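Local coordinates for periplasmic sensor hybrid histidine kinase (PDB 4K0D) that forms the periplasmic sensor domain of a membrane-bound hybrid histidine kinase, which probably relays signals by ATP-dependent phosphorylation of histidine, and binds zinc, at the interface of chains A and B. Numbering follows the deposited sequence. Chains: chain A/B, Periplasmic sensor hybrid histidine kinase.

The interface of chains A and B. Residues chain A 10, 13-14, 145-146; chain B 32, 35.
B:His32 points its imidazole ring at two carboxylates of chain A, those of A:Asp10 and A:Glu14, and all three residues belong to one zinc site. A:Glu14 brings OE2 of its carboxylate to 2.8 Å from ND1 of B:His32, a closeness that probably reflects shared coordination of the zinc ion rather than a direct bond. A:Asp10 lies at the ring edge, its CG in the ring plane, with OD2 3.2 Å from CE1 of B:His32. The aspartate carboxylate is turned by 27° from the imidazole plane, whereas that of A:Glu14 stands much more steeply to it, at 63°. With CG anti to the backbone N (chi1 -175°), B:His32 carries its ring out to the acidic pair, and the turn about chi2 brings ND1 to face it. A:Glu14 reaches the same place from the residue just after helix 6-13, its chain bent at chi2.

One turn further along helix 16-42, B:Leu35 supplies the apolar half of the patch. Its CD1 lies 3.8 Å from OD1 of A:Asp10, so the aspartate borders both halves. The same methyl group comes within 4.0 Å of CG2 of A:Ile145 and is 4.2 Å from CD1 of A:Leu13. Closer to the backbone, CD2 of A:Leu146 presses on CA of B:Leu35 at 3.4 Å, tight for two carbons, and lies 3.6 Å from its CB. A:Ile145 and A:Leu146 come from the end of helix 116-146, so B:Leu35 meets two separate helices of the partner.

An alanine at A:Asp10 takes away the carboxylate, which would probably leave the zinc short of a ligand, the imidazole edge of B:His32 without its acidic neighbour, and CD1 of B:Leu35 without the OD1 it lies against.

The patch thus combines an inter-chain zinc site with leucine packing, and it occurs twice in the two-fold symmetric pair. Although the zinc could have been acquired during purification or crystallisation, the patch may help hold two helical-bundle sensor domains together.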
loop_
_atom_site.group_PDB
_atom_site.type_symbol
_atom_site.label_atom_id
_atom_site.label_comp_id
_atom_site.label_asym_id
_atom_site.label_seq_id
_atom_site.Cartn_x
_atom_site.Cartn_y
_atom_site.Cartn_z
ATOM N N ASP A 10 -1.973 15.442 12.249
ATOM C CA ASP A 10 -2.734 14.925 11.147
ATOM C C ASP A 10 -1.832 14.775 9.960
ATOM O O ASP A 10 -1.894 13.818 9.280
ATOM C CB ASP A 10 -3.907 15.788 10.765
ATOM C CG ASP A 10 -4.801 15.060 9.783
ATOM O OD1 ASP A 10 -4.782 13.832 9.867
ATOM O OD2 ASP A 10 -5.495 15.670 8.941
ATOM N N LEU A 13 -0.079 11.486 10.292
ATOM C CA LEU A 13 -0.851 10.259 10.060
ATOM C C LEU A 13 -1.199 10.085 8.604
ATOM O O LEU A 13 -1.422 8.967 8.122
ATOM C CB LEU A 13 -2.131 10.243 10.880
ATOM C CG LEU A 13 -1.824 10.265 12.352
ATOM C CD1 LEU A 13 -3.133 10.090 13.090
ATOM C CD2 LEU A 13 -0.825 9.136 12.699
ATOM N N GLU A 14 -1.238 11.201 7.901
ATOM C CA GLU A 14 -1.666 11.204 6.507
ATOM C C GLU A 14 -0.582 10.713 5.569
ATOM O O GLU A 14 -0.804 10.521 4.373
ATOM C CB GLU A 14 -2.060 12.629 6.158
ATOM C CG GLU A 14 -3.358 13.046 6.862
ATOM C CD GLU A 14 -4.555 12.288 6.313
ATOM O OE1 GLU A 14 -4.452 11.508 5.303
ATOM O OE2 GLU A 14 -5.608 12.497 6.890
ATOM N N ILE A 145 -1.940 9.817 19.035
ATOM C CA ILE A 145 -2.640 11.005 18.556
ATOM C C ILE A 145 -4.134 10.991 18.858
ATOM O O ILE A 145 -4.685 11.958 19.405
ATOM C CB ILE A 145 -2.393 11.198 17.087
ATOM C CG1 ILE A 145 -0.977 11.725 16.922
ATOM C CG2 ILE A 145 -3.379 12.182 16.501
ATOM C CD1 ILE A 145 -0.392 11.444 15.580
ATOM N N LEU A 146 -4.800 9.896 18.543
ATOM C CA LEU A 146 -6.228 9.795 18.831
ATOM C C LEU A 146 -6.525 9.685 20.337
ATOM O O LEU A 146 -7.698 9.626 20.714
ATOM C CB LEU A 146 -6.878 8.627 18.066
ATOM C CG LEU A 146 -6.827 8.744 16.544
ATOM C CD1 LEU A 146 -7.193 7.386 15.848
ATOM C CD2 LEU A 146 -7.756 9.844 16.068
ATOM N N HIS B 32 -8.963 9.016 9.630
ATOM C CA HIS B 32 -9.159 10.438 9.426
ATOM C C HIS B 32 -10.567 10.789 9.921
ATOM O O HIS B 32 -10.758 11.819 10.534
ATOM C CB HIS B 32 -8.890 10.897 7.984
ATOM C CG HIS B 32 -8.969 12.398 7.804
ATOM N ND1 HIS B 32 -7.952 13.239 8.152
ATOM C CD2 HIS B 32 -9.968 13.187 7.336
ATOM C CE1 HIS B 32 -8.310 14.501 7.952
ATOM N NE2 HIS B 32 -9.529 14.499 7.443
ATOM N N LEU B 35 -10.159 10.940 13.613
ATOM C CA LEU B 35 -9.413 12.062 14.103
ATOM C C LEU B 35 -10.207 13.358 14.021
ATOM O O LEU B 35 -10.149 14.129 14.941
ATOM C CB LEU B 35 -8.104 12.217 13.377
ATOM C CG LEU B 35 -7.298 13.469 13.648
ATOM C CD1 LEU B 35 -5.806 13.264 13.462
ATOM C CD2 LEU B 35 -7.754 14.493 12.665
#